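Local coordinates for protein formate-dependent phosphoribosylglycinamide formyltransferase (PDB 6KHR) that belongs to the ATP-grasp superfamily and is built from two copies of a chain that joins a parallel alpha/beta domain to an ATP-grasp domain, at residues 345-350 against 404-409; 245-250 against 259-264; 28-33 against 51-56; 41-46 against 64-69. One frame throughout, in Å; residues are numbered along the deposited sequence.

Interaction 1. Residues 345-350 against 404-409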
loop_
_atom_site.group_PDB
_atom_site.type_symbol
_atom_site.label_atom_id
_atom_site.label_comp_id
_atom_site.label_asym_id
_atom_site.label_seq_id
_atom_site.Cartn_x
_atom_site.Cartn_y
_atom_site.Cartn_z
ATOM N N PRO A 345 6.511 -12.893 8.137
ATOM C CA PRO A 345 7.790 -12.838 7.409
ATOM C C PRO A 345 7.560 -12.574 5.924
ATOM O O PRO A 345 6.513 -12.920 5.362
ATOM C CB PRO A 345 8.407 -14.225 7.652
ATOM C CG PRO A 345 7.738 -14.741 8.954
ATOM C CD PRO A 345 6.330 -14.141 8.913
ATOM N N GLY A 346 8.544 -11.940 5.273
ATOM C CA GLY A 346 8.408 -11.634 3.864
ATOM C C GLY A 346 9.755 -11.470 3.199
ATOM O O GLY A 346 10.787 -11.419 3.860
ATOM N N ALA A 347 9.735 -11.393 1.870
ATOM C CA ALA A 347 10.944 -11.075 1.119
ATOM C C ALA A 347 10.574 -10.265 -0.104
ATOM O O ALA A 347 9.429 -10.270 -0.560
ATOM C CB ALA A 347 11.719 -12.326 0.679
ATOM N N ALA A 348 11.561 -9.574 -0.645
ATOM C CA ALA A 348 11.320 -8.767 -1.822
ATOM C C ALA A 348 12.521 -8.842 -2.745
ATOM O O ALA A 348 13.647 -9.129 -2.334
ATOM C CB ALA A 348 11.022 -7.306 -1.457
ATOM N N ARG A 349 12.265 -8.556 -4.005
ATOM C CA ARG A 349 13.319 -8.505 -4.997
ATOM C C ARG A 349 13.047 -7.288 -5.854
ATOM O O ARG A 349 11.999 -7.212 -6.504
ATOM C CB ARG A 349 13.355 -9.787 -5.827
ATOM C CG ARG A 349 14.287 -10.806 -5.224
ATOM C CD ARG A 349 14.211 -12.147 -5.884
ATOM N NE ARG A 349 14.922 -13.129 -5.077
ATOM C CZ ARG A 349 16.126 -13.604 -5.369
ATOM N NH1 ARG A 349 16.731 -13.201 -6.475
ATOM N NH2 ARG A 349 16.702 -14.494 -4.572
ATOM N N VAL A 350 13.952 -6.317 -5.811
ATOM C CA VAL A 350 13.833 -5.130 -6.641
ATOM C C VAL A 350 14.625 -5.377 -7.913
ATOM O O VAL A 350 15.849 -5.524 -7.866
ATOM C CB VAL A 350 14.315 -3.868 -5.911
ATOM C CG1 VAL A 350 14.185 -2.655 -6.828
ATOM C CG2 VAL A 350 13.512 -3.646 -4.629
ATOM N N GLU A 404 12.194 -17.975 -1.062
ATOM C CA GLU A 404 12.086 -18.875 -2.204
ATOM C C GLU A 404 10.918 -18.481 -3.113
ATOM O O GLU A 404 11.046 -18.499 -4.341
ATOM C CB GLU A 404 11.950 -20.312 -1.723
ATOM C CG GLU A 404 12.280 -21.353 -2.792
ATOM C CD GLU A 404 11.045 -21.993 -3.406
ATOM O OE1 GLU A 404 11.199 -23.011 -4.124
ATOM O OE2 GLU A 404 9.921 -21.489 -3.173
ATOM N N ARG A 405 9.787 -18.091 -2.525
ATOM C CA ARG A 405 8.651 -17.633 -3.321
ATOM C C ARG A 405 8.981 -16.362 -4.084
ATOM O O ARG A 405 8.561 -16.199 -5.242
ATOM C CB ARG A 405 7.449 -17.385 -2.425
ATOM C CG ARG A 405 6.988 -18.561 -1.692
ATOM C CD ARG A 405 6.012 -18.184 -0.602
ATOM N NE ARG A 405 5.201 -19.355 -0.308
ATOM C CZ ARG A 405 4.231 -19.401 0.591
ATOM N NH1 ARG A 405 3.931 -18.322 1.289
ATOM N NH2 ARG A 405 3.552 -20.525 0.770
ATOM N N ALA A 406 9.691 -15.427 -3.440
ATOM C CA ALA A 406 10.008 -14.166 -4.101
ATOM C C ALA A 406 10.971 -14.392 -5.249
ATOM O O ALA A 406 10.842 -13.765 -6.305
ATOM C CB ALA A 406 10.572 -13.154 -3.107
ATOM N N ARG A 407 11.922 -15.309 -5.082
ATOM C CA ARG A 407 12.808 -15.600 -6.198
ATOM C C ARG A 407 12.016 -16.242 -7.338
ATOM O O ARG A 407 12.284 -15.967 -8.513
ATOM C CB ARG A 407 13.964 -16.460 -5.701
ATOM C CG ARG A 407 14.824 -17.097 -6.744
ATOM C CD ARG A 407 15.135 -18.527 -6.336
ATOM N NE ARG A 407 16.398 -18.634 -5.616
ATOM C CZ ARG A 407 17.550 -18.979 -6.187
ATOM N NH1 ARG A 407 17.593 -19.260 -7.485
ATOM N NH2 ARG A 407 18.661 -19.048 -5.461
ATOM N N GLU A 408 10.989 -17.039 -7.009
ATOM C CA GLU A 408 10.128 -17.597 -8.043
ATOM C C GLU A 408 9.344 -16.495 -8.747
ATOM O O GLU A 408 9.382 -16.390 -9.977
ATOM C CB GLU A 408 9.199 -18.651 -7.442
ATOM C CG GLU A 408 9.660 -20.089 -7.691
ATOM C CD GLU A 408 9.022 -21.119 -6.753
ATOM O OE1 GLU A 408 8.398 -20.729 -5.737
ATOM O OE2 GLU A 408 9.144 -22.332 -7.033
ATOM N N VAL A 409 8.679 -15.625 -7.977
ATOM C CA VAL A 409 7.949 -14.503 -8.572
ATOM C C VAL A 409 8.848 -13.707 -9.511
ATOM O O VAL A 409 8.471 -13.393 -10.650
ATOM C CB VAL A 409 7.367 -13.594 -7.476
ATOM C CG1 VAL A 409 6.731 -12.382 -8.119
ATOM C CG2 VAL A 409 6.355 -14.352 -6.629
#
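Arg349 is a long side chain laid along a helix, meeting it with its flank and its flat end. Its CB points from strand 346-350 toward helix 404-409, and from CG to NE the chain runs extended (chi2 172°). CD is the first atom to touch, 3.8 Å from Ala406 O and slightly closer to Arg407 CA. One atom further, NE sits 3.4 Å from Arg407 CA. The guanidinium then turns one face to Arg407, whose CB lies 3.2 Å above its plane and toward its rim, and NH2 passes 3.9 Å from Arg407 CG. This is one layer of helix packed on an antiparallel sheet: helix 399-413 covers a face of the sheet where strand 346-351 runs between 256-261 and 390-395, and the segment axes come within 7.5 Å at 29°. Two residues back along the strand, Ala347 CB meets Ala406 CB at 4.0 Å, a small-on-small contact that suits this close approach. The two arginines point the same way with their guanidinium planes 46° apart, and Arg349 NH2 comes 4.3 Å from Arg407 NE, like charges side by side. Glu256 and Glu258 lie near the Arg349 guanidinium as long, weak ion-pair partners.

Interaction 2. Residues 245-250 against 259-264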
loop_
_atom_site.group_PDB
_atom_site.type_symbol
_atom_site.label_atom_id
_atom_site.label_comp_id
_atom_site.label_asym_id
_atom_site.label_seq_id
_atom_site.Cartn_x
_atom_site.Cartn_y
_atom_site.Cartn_z
ATOM N N ALA A 245 11.501 -4.279 12.746
ATOM C CA ALA A 245 12.285 -5.508 12.805
ATOM C C ALA A 245 13.409 -5.431 11.778
ATOM O O ALA A 245 13.205 -4.908 10.678
ATOM C CB ALA A 245 11.418 -6.751 12.549
ATOM N N PRO A 246 14.600 -5.929 12.112
ATOM C CA PRO A 246 15.737 -5.825 11.187
ATOM C C PRO A 246 15.365 -6.353 9.814
ATOM O O PRO A 246 14.672 -7.366 9.691
ATOM C CB PRO A 246 16.814 -6.698 11.843
ATOM C CG PRO A 246 16.457 -6.718 13.273
ATOM C CD PRO A 246 14.945 -6.673 13.332
ATOM N N ILE A 247 15.829 -5.661 8.778
ATOM C CA ILE A 247 15.625 -6.072 7.396
ATOM C C ILE A 247 16.979 -6.517 6.860
ATOM O O ILE A 247 17.926 -5.717 6.824
ATOM C CB ILE A 247 15.015 -4.939 6.557
ATOM C CG1 ILE A 247 13.613 -4.588 7.046
ATOM C CG2 ILE A 247 14.925 -5.307 5.061
ATOM C CD1 ILE A 247 13.036 -3.378 6.257
ATOM N N GLY A 248 17.091 -7.807 6.495
ATOM C CA GLY A 248 18.289 -8.311 5.839
ATOM C C GLY A 248 18.218 -8.079 4.337
ATOM O O GLY A 248 17.146 -8.148 3.733
ATOM N N HIS A 249 19.368 -7.793 3.728
ATOM C CA HIS A 249 19.383 -7.552 2.288
ATOM C C HIS A 249 20.745 -7.893 1.702
ATOM O O HIS A 249 21.729 -8.092 2.419
ATOM C CB HIS A 249 18.991 -6.107 1.936
ATOM C CG HIS A 249 19.914 -5.056 2.473
ATOM N ND1 HIS A 249 21.031 -4.618 1.788
ATOM C CD2 HIS A 249 19.862 -4.321 3.614
ATOM C CE1 HIS A 249 21.631 -3.673 2.490
ATOM N NE2 HIS A 249 20.947 -3.481 3.606
ATOM N N ARG A 250 20.777 -7.970 0.368
ATOM C CA ARG A 250 21.952 -8.406 -0.378
ATOM C C ARG A 250 21.692 -8.293 -1.877
ATOM O O ARG A 250 20.545 -8.338 -2.336
ATOM C CB ARG A 250 22.340 -9.847 -0.024
ATOM C CG ARG A 250 21.651 -10.909 -0.847
ATOM C CD ARG A 250 22.273 -12.241 -0.552
ATOM N NE ARG A 250 21.446 -13.308 -1.088
ATOM C CZ ARG A 250 21.497 -13.732 -2.342
ATOM N NH1 ARG A 250 22.358 -13.190 -3.200
ATOM N NH2 ARG A 250 20.683 -14.705 -2.735
ATOM N N SER A 259 15.756 -8.529 -0.348
ATOM C CA SER A 259 15.613 -8.183 1.055
ATOM C C SER A 259 14.608 -9.137 1.682
ATOM O O SER A 259 13.898 -9.874 0.985
ATOM C CB SER A 259 15.173 -6.721 1.248
ATOM O OG SER A 259 13.825 -6.525 0.851
ATOM N N TRP A 260 14.538 -9.103 3.010
ATOM C CA TRP A 260 13.684 -10.005 3.768
ATOM C C TRP A 260 13.615 -9.486 5.206
ATOM O O TRP A 260 14.525 -8.789 5.670
ATOM C CB TRP A 260 14.203 -11.470 3.701
ATOM C CG TRP A 260 15.625 -11.652 4.238
ATOM C CD1 TRP A 260 15.986 -11.882 5.543
ATOM C CD2 TRP A 260 16.862 -11.588 3.492
ATOM N NE1 TRP A 260 17.357 -11.977 5.654
ATOM C CE2 TRP A 260 17.924 -11.794 4.420
ATOM C CE3 TRP A 260 17.182 -11.367 2.142
ATOM C CZ2 TRP A 260 19.279 -11.791 4.038
ATOM C CZ3 TRP A 260 18.550 -11.370 1.757
ATOM C CH2 TRP A 260 19.567 -11.589 2.705
ATOM N N GLN A 261 12.529 -9.845 5.898
ATOM C CA GLN A 261 12.175 -9.308 7.210
ATOM C C GLN A 261 11.336 -10.355 7.926
ATOM O O GLN A 261 10.361 -10.844 7.340
ATOM C CB GLN A 261 11.380 -8.007 7.094
ATOM C CG GLN A 261 11.166 -7.300 8.397
ATOM C CD GLN A 261 10.189 -6.129 8.286
ATOM O OE1 GLN A 261 9.132 -6.237 7.655
ATOM N NE2 GLN A 261 10.543 -5.001 8.903
ATOM N N PRO A 262 11.669 -10.719 9.166
ATOM C CA PRO A 262 12.802 -10.219 9.939
ATOM C C PRO A 262 14.092 -11.010 9.737
ATOM O O PRO A 262 14.040 -12.206 9.506
ATOM C CB PRO A 262 12.315 -10.371 11.383
ATOM C CG PRO A 262 11.401 -11.575 11.357
ATOM C CD PRO A 262 10.889 -11.710 9.929
ATOM N N GLN A 263 15.228 -10.322 9.807
ATOM C CA GLN A 263 16.524 -10.966 9.963
ATOM C C GLN A 263 16.763 -11.261 11.440
ATOM O O GLN A 263 16.720 -10.348 12.270
ATOM C CB GLN A 263 17.627 -10.061 9.425
ATOM C CG GLN A 263 19.022 -10.532 9.824
ATOM C CD GLN A 263 19.329 -11.925 9.293
ATOM O OE1 GLN A 263 19.291 -12.166 8.071
ATOM N NE2 GLN A 263 19.609 -12.861 10.208
ATOM N N LYS A 264 17.019 -12.525 11.781
ATOM C CA LYS A 264 17.270 -12.864 13.180
ATOM C C LYS A 264 18.631 -12.323 13.631
ATOM O O LYS A 264 19.622 -12.366 12.895
ATOM C CB LYS A 264 17.199 -14.381 13.401
ATOM C CG LYS A 264 18.321 -15.202 12.722
ATOM C CD LYS A 264 19.589 -15.372 13.606
ATOM C CE LYS A 264 20.885 -15.176 12.796
ATOM N NZ LYS A 264 22.087 -14.805 13.600
#
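Gly248 and Trp260 form the hydrogen-bonded pair at the heart of this beta hairpin of the ATP-grasp domain. Gly248 N donates to Trp260 O at 2.9 Å, and Trp260 N returns a bond of the same length to Gly248 O. The indole, its CG in the crowded position between backbone N and carbonyl carbon (chi1 59°), folds back over its own partner. Gly248 O lies 3.4 Å above the ring plane near its centre, and Gly248 CA makes a CH-pi contact with the five-membered ring. With no side chain on Gly248, the ring can lie flat against the strand. Beyond the pair, past a cis peptide before Pro262, Gln263 N bonds Pro246 O at 3.0 Å, while Gln261 NE2 reaches Ala245 O at 3.2 Å almost straight (174°); the Gln261 amide is also held by Ser320 and Gln321. Further out, Gln263 OE1 takes the indole N-H in the ring plane, 3.1 Å from Trp260 NE1, and Gln263 NE2 bonds Lys264 O at 2.7 Å. Arg403, from helix 399-413, adds a cation-pi contact to the ring. The buried indole N-H is thus satisfied, and the Gln263 amide, gripped at both ends, has its rotation fixed.

Interaction 3. Residues 28-33 against 51-56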
loop_
_atom_site.group_PDB
_atom_site.type_symbol
_atom_site.label_atom_id
_atom_site.label_comp_id
_atom_site.label_asym_id
_atom_site.label_seq_id
_atom_site.Cartn_x
_atom_site.Cartn_y
_atom_site.Cartn_z
ATOM N N ARG A 28 -1.090 20.581 3.345
ATOM C CA ARG A 28 -0.419 20.492 2.053
ATOM C C ARG A 28 1.031 20.076 2.260
ATOM O O ARG A 28 1.786 20.759 2.964
ATOM C CB ARG A 28 -0.505 21.818 1.298
ATOM C CG ARG A 28 -1.540 21.834 0.161
ATOM C CD ARG A 28 -2.005 23.247 -0.190
ATOM N NE ARG A 28 -0.933 24.218 0.003
ATOM C CZ ARG A 28 -0.088 24.597 -0.950
ATOM N NH1 ARG A 28 -0.199 24.100 -2.176
ATOM N NH2 ARG A 28 0.867 25.476 -0.676
ATOM N N VAL A 29 1.402 18.947 1.671
ATOM C CA VAL A 29 2.744 18.392 1.760
ATOM C C VAL A 29 3.382 18.558 0.394
ATOM O O VAL A 29 2.716 18.397 -0.630
ATOM C CB VAL A 29 2.720 16.905 2.183
ATOM C CG1 VAL A 29 4.129 16.379 2.429
ATOM C CG2 VAL A 29 1.853 16.701 3.415
ATOM N N MET A 30 4.662 18.893 0.373
ATOM C CA MET A 30 5.391 19.056 -0.872
ATOM C C MET A 30 6.520 18.040 -0.894
ATOM O O MET A 30 7.292 17.945 0.060
ATOM C CB MET A 30 5.924 20.486 -1.024
ATOM C CG MET A 30 6.581 20.753 -2.355
ATOM S SD MET A 30 7.277 22.410 -2.512
ATOM C CE MET A 30 5.795 23.400 -2.660
ATOM N N LEU A 31 6.608 17.284 -1.976
ATOM C CA LEU A 31 7.583 16.210 -2.119
ATOM C C LEU A 31 8.668 16.642 -3.098
ATOM O O LEU A 31 8.411 16.804 -4.293
ATOM C CB LEU A 31 6.906 14.932 -2.602
ATOM C CG LEU A 31 5.885 14.255 -1.695
ATOM C CD1 LEU A 31 5.364 13.041 -2.404
ATOM C CD2 LEU A 31 6.516 13.855 -0.389
ATOM N N LEU A 32 9.884 16.817 -2.592
ATOM C CA LEU A 32 11.040 17.062 -3.448
ATOM C C LEU A 32 11.535 15.716 -3.972
ATOM O O LEU A 32 12.105 14.904 -3.224
ATOM C CB LEU A 32 12.125 17.812 -2.678
ATOM C CG LEU A 32 12.077 19.349 -2.620
ATOM C CD1 LEU A 32 10.686 19.918 -2.873
ATOM C CD2 LEU A 32 12.629 19.868 -1.298
ATOM N N GLY A 33 11.293 15.466 -5.247
ATOM C CA GLY A 33 11.555 14.172 -5.850
ATOM C C GLY A 33 10.235 13.511 -6.199
ATOM O O GLY A 33 9.258 13.586 -5.441
ATOM N N GLU A 51 -3.446 17.032 0.655
ATOM C CA GLU A 51 -3.047 17.383 -0.702
ATOM C C GLU A 51 -1.531 17.281 -0.834
ATOM O O GLU A 51 -0.792 17.714 0.054
ATOM C CB GLU A 51 -3.492 18.807 -1.030
ATOM C CG GLU A 51 -4.332 18.960 -2.283
ATOM C CD GLU A 51 -4.668 20.422 -2.611
ATOM O OE1 GLU A 51 -3.909 21.335 -2.206
ATOM O OE2 GLU A 51 -5.701 20.655 -3.277
ATOM N N VAL A 52 -1.055 16.730 -1.951
ATOM C CA VAL A 52 0.380 16.568 -2.166
ATOM C C VAL A 52 0.803 17.256 -3.457
ATOM O O VAL A 52 0.176 17.076 -4.508
ATOM C CB VAL A 52 0.811 15.091 -2.208
ATOM C CG1 VAL A 52 2.302 15.017 -2.539
ATOM C CG2 VAL A 52 0.509 14.413 -0.880
ATOM N N ILE A 53 1.882 18.024 -3.372
ATOM C CA ILE A 53 2.540 18.638 -4.515
ATOM C C ILE A 53 3.784 17.815 -4.819
ATOM O O ILE A 53 4.638 17.636 -3.945
ATOM C CB ILE A 53 2.909 20.095 -4.210
ATOM C CG1 ILE A 53 1.675 20.862 -3.734
ATOM C CG2 ILE A 53 3.579 20.753 -5.408
ATOM C CD1 ILE A 53 2.004 21.904 -2.682
ATOM N N ALA A 54 3.893 17.314 -6.044
ATOM C CA ALA A 54 5.065 16.553 -6.459
ATOM C C ALA A 54 5.961 17.430 -7.328
ATOM O O ALA A 54 5.530 17.936 -8.372
ATOM C CB ALA A 54 4.672 15.273 -7.195
ATOM N N VAL A 55 7.202 17.607 -6.889
ATOM C CA VAL A 55 8.187 18.441 -7.563
ATOM C C VAL A 55 9.277 17.538 -8.110
ATOM O O VAL A 55 9.714 16.604 -7.428
ATOM C CB VAL A 55 8.782 19.496 -6.608
ATOM C CG1 VAL A 55 9.776 20.353 -7.342
ATOM C CG2 VAL A 55 7.682 20.348 -5.986
ATOM N N ASP A 56 9.713 17.810 -9.338
ATOM C CA ASP A 56 10.878 17.131 -9.892
ATOM C C ASP A 56 11.438 17.966 -11.035
ATOM O O ASP A 56 10.903 19.025 -11.375
ATOM C CB ASP A 56 10.539 15.708 -10.342
ATOM C CG ASP A 56 11.747 14.786 -10.293
ATOM O OD1 ASP A 56 12.867 15.275 -10.586
ATOM O OD2 ASP A 56 11.586 13.594 -9.943
#
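Strands 28-32 and 51-56 are the two parallel strands of a beta-alpha-beta unit, joined through helix 36-47, in a five-stranded Rossmann-like sheet of order 3-2-1-4-5. Backbone bonds come first: Val29 N to Glu51 O, Ile53 N to Val29 O, Leu31 N to Ile53 O, Val55 N to Leu31 O and Gly33 N to Val55 O form an unbroken parallel ladder. The bond from Leu31 N, at 2.8 Å, lies along the C=O axis of Ile53, and the last in the series is the most bent (144° at the hydrogen). Apolar contacts fall on both faces. On one, Leu31 CD1 packs on Val52 CG1 at 3.6 Å, beneath helix 36-47. On the other, the Met30 chain, CG anti to the backbone N, places CG 3.8 Å from Val55 CG2 and CE 4.1 Å from Ile53 CD1. Charged groups gather at the N-terminal ends of the strands, where Arg28 and Glu51 run side by side. Glu51 OE1 touches the aliphatic Arg28 CD at 3.4 Å but stays 4.6 Å from Arg28 NH1, opposite charges near but not bonded. At the far end Gly33 takes a positive phi of 111°, and Asp56 OD2 accepts the N-H of Ser34 just beyond it.

Interaction 4. Residues 41-46 against 64-69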
loop_
_atom_site.group_PDB
_atom_site.type_symbol
_atom_site.label_atom_id
_atom_site.label_comp_id
_atom_site.label_asym_id
_atom_site.label_seq_id
_atom_site.Cartn_x
_atom_site.Cartn_y
_atom_site.Cartn_z
ATOM N N LEU A 41 4.386 7.010 -1.115
ATOM C CA LEU A 41 4.235 8.005 -0.066
ATOM C C LEU A 41 3.091 8.963 -0.379
ATOM O O LEU A 41 2.349 9.370 0.524
ATOM C CB LEU A 41 5.554 8.778 0.121
ATOM C CG LEU A 41 5.509 9.928 1.135
ATOM C CD1 LEU A 41 4.995 9.421 2.465
ATOM C CD2 LEU A 41 6.848 10.695 1.325
ATOM N N ALA A 42 2.915 9.309 -1.654
ATOM C CA ALA A 42 1.896 10.282 -2.013
ATOM C C ALA A 42 0.503 9.683 -1.876
ATOM O O ALA A 42 -0.440 10.360 -1.438
ATOM C CB ALA A 42 2.144 10.790 -3.430
ATOM N N ILE A 43 0.355 8.415 -2.253
ATOM C CA ILE A 43 -0.896 7.714 -2.007
ATOM C C ILE A 43 -1.172 7.685 -0.515
ATOM O O ILE A 43 -2.251 8.077 -0.059
ATOM C CB ILE A 43 -0.835 6.297 -2.606
ATOM C CG1 ILE A 43 -0.907 6.348 -4.129
ATOM C CG2 ILE A 43 -1.908 5.392 -2.006
ATOM C CD1 ILE A 43 -0.476 5.033 -4.789
ATOM N N ALA A 44 -0.177 7.261 0.269
ATOM C CA ALA A 44 -0.350 7.174 1.714
ATOM C C ALA A 44 -0.837 8.498 2.282
ATOM O O ALA A 44 -1.832 8.537 3.010
ATOM C CB ALA A 44 0.953 6.741 2.377
ATOM N N LEU A 45 -0.167 9.600 1.921
ATOM C CA LEU A 45 -0.531 10.907 2.460
ATOM C C LEU A 45 -1.935 11.319 2.046
ATOM O O LEU A 45 -2.576 12.118 2.741
ATOM C CB LEU A 45 0.462 11.962 1.983
ATOM C CG LEU A 45 1.812 11.997 2.671
ATOM C CD1 LEU A 45 2.761 12.833 1.851
ATOM C CD2 LEU A 45 1.626 12.569 4.043
ATOM N N GLN A 46 -2.417 10.807 0.906
ATOM C CA GLN A 46 -3.737 11.196 0.432
ATOM C C GLN A 46 -4.824 10.412 1.137
ATOM O O GLN A 46 -5.925 10.937 1.331
ATOM C CB GLN A 46 -3.828 11.029 -1.080
ATOM C CG GLN A 46 -3.145 12.156 -1.840
ATOM C CD GLN A 46 -3.017 11.840 -3.314
ATOM O OE1 GLN A 46 -3.319 10.724 -3.735
ATOM N NE2 GLN A 46 -2.568 12.811 -4.107
ATOM N N HIS A 64 4.060 12.559 -10.200
ATOM C CA HIS A 64 3.277 13.571 -10.912
ATOM C C HIS A 64 1.903 13.053 -11.311
ATOM O O HIS A 64 0.933 13.824 -11.318
ATOM C CB HIS A 64 4.020 14.039 -12.166
ATOM C CG HIS A 64 5.171 14.952 -11.892
ATOM N ND1 HIS A 64 5.669 15.170 -10.624
ATOM C CD2 HIS A 64 5.925 15.715 -12.723
ATOM C CE1 HIS A 64 6.675 16.022 -10.686
ATOM N NE2 HIS A 64 6.850 16.371 -11.949
ATOM N N ARG A 65 1.799 11.760 -11.638
ATOM C CA ARG A 65 0.586 11.229 -12.258
ATOM C C ARG A 65 -0.586 11.212 -11.284
ATOM O O ARG A 65 -1.733 11.460 -11.678
ATOM C CB ARG A 65 0.849 9.823 -12.801
ATOM C CG ARG A 65 0.248 9.553 -14.188
ATOM C CD ARG A 65 -1.295 9.555 -14.188
ATOM N NE ARG A 65 -1.858 10.253 -15.351
ATOM C CZ ARG A 65 -2.558 11.387 -15.292
ATOM N NH1 ARG A 65 -2.806 11.969 -14.123
ATOM N NH2 ARG A 65 -3.021 11.942 -16.409
ATOM N N ILE A 66 -0.333 10.915 -10.014
ATOM C CA ILE A 66 -1.407 10.819 -9.036
ATOM C C ILE A 66 -1.368 11.934 -8.018
ATOM O O ILE A 66 -2.249 11.996 -7.150
ATOM C CB ILE A 66 -1.409 9.447 -8.335
ATOM C CG1 ILE A 66 -0.266 9.347 -7.320
ATOM C CG2 ILE A 66 -1.380 8.314 -9.380
ATOM C CD1 ILE A 66 -0.724 9.495 -5.877
ATOM N N ALA A 67 -0.390 12.828 -8.098
ATOM C CA ALA A 67 -0.369 13.955 -7.184
ATOM C C ALA A 67 -1.513 14.917 -7.495
ATOM O O ALA A 67 -2.115 14.893 -8.575
ATOM C CB ALA A 67 0.968 14.695 -7.259
ATOM N N ASP A 68 -1.811 15.769 -6.508
ATOM C CA ASP A 68 -2.798 16.825 -6.668
ATOM C C ASP A 68 -2.256 17.992 -7.476
ATOM O O ASP A 68 -3.012 18.654 -8.191
ATOM C CB ASP A 68 -3.248 17.334 -5.298
ATOM C CG ASP A 68 -3.700 16.222 -4.381
ATOM O OD1 ASP A 68 -4.774 15.636 -4.643
ATOM O OD2 ASP A 68 -2.968 15.922 -3.409
ATOM N N GLN A 69 -0.969 18.279 -7.350
ATOM C CA GLN A 69 -0.351 19.374 -8.081
ATOM C C GLN A 69 1.054 18.949 -8.461
ATOM O O GLN A 69 1.785 18.402 -7.629
ATOM C CB GLN A 69 -0.329 20.648 -7.246
ATOM C CG GLN A 69 0.207 21.844 -7.975
ATOM C CD GLN A 69 -0.046 23.113 -7.202
ATOM O OE1 GLN A 69 -0.567 23.074 -6.086
ATOM N NE2 GLN A 69 0.315 24.252 -7.789
#
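Helix 41-46 faces the end of a short, weakly bonded helix at about 64-66 and the turn after it, with Ala42 CA 6.7 Å from Ala67 CA as the nearest backbone pair. Two side chains carry the contact, Ile66 as its apolar half and Gln46 as its polar half. Ile66 has CG1 between the backbone N and the carbonyl carbon (chi1 75°), which sends CD1 across to the helix. There it sits 4.0 Å from Ala42 CB and 3.6 Å from Ile43 CG1, the two isoleucines crossing at about a right angle, and 3.6 Å from Gln46 OE1. One turn on, Gln46 stretches its chain out beyond CG and uses NE2 twice. One N-H runs nearly straight (172°) to a lone pair of Ile66 O, 3.2 Å from NE2 and in the plane of the amide. The other meets Asp68 OD2, also 3.2 Å from NE2, tip to tip and from above the carboxylate plane, at a more bent 147°. The contact ties the helix of the beta-alpha-beta unit to the connection leading from strand 51-56 into strand 69-72, and it lies at the dimer interface: Ile43 packs on Ile43 of the second subunit and Ile66 on Ile66 of that subunit, and Gln46 OE1 takes a weak hydrogen bond from Arg39 of the same neighbour. Asp68 OD2 also accepts the backbone N-H of Val52. Gripped by two donors, this oxygen would be expected to favour the ionised carboxylate, while the two bonds from NE2, with the weak one at OE1, favour one way round for the Gln46 amide.

Overall arrangement
The four contacts fall into two touching pairs at separate places in the chain. Interactions 3 and 4, centres 8 Å apart, belong to the N-terminal parallel domain and interlock along the sequence, strand and helix alternating, with Gln69 O accepting a probable bond from Ala54 N at 2.9 Å. Interactions 1 and 2, centres 12 Å apart, share the large antiparallel sheet: Ala348 N meets Ser259 O at 2.9 Å and Gly346 N meets Gln261 O at 3.0 Å, so that the hairpin is bonded edge to edge with the strand under helix 399-413. Between the pairs there is no touch; interactions 1 and 4 come nearest, with about 14 Å between their nearest atoms. Only interaction 4 reaches the second subunit.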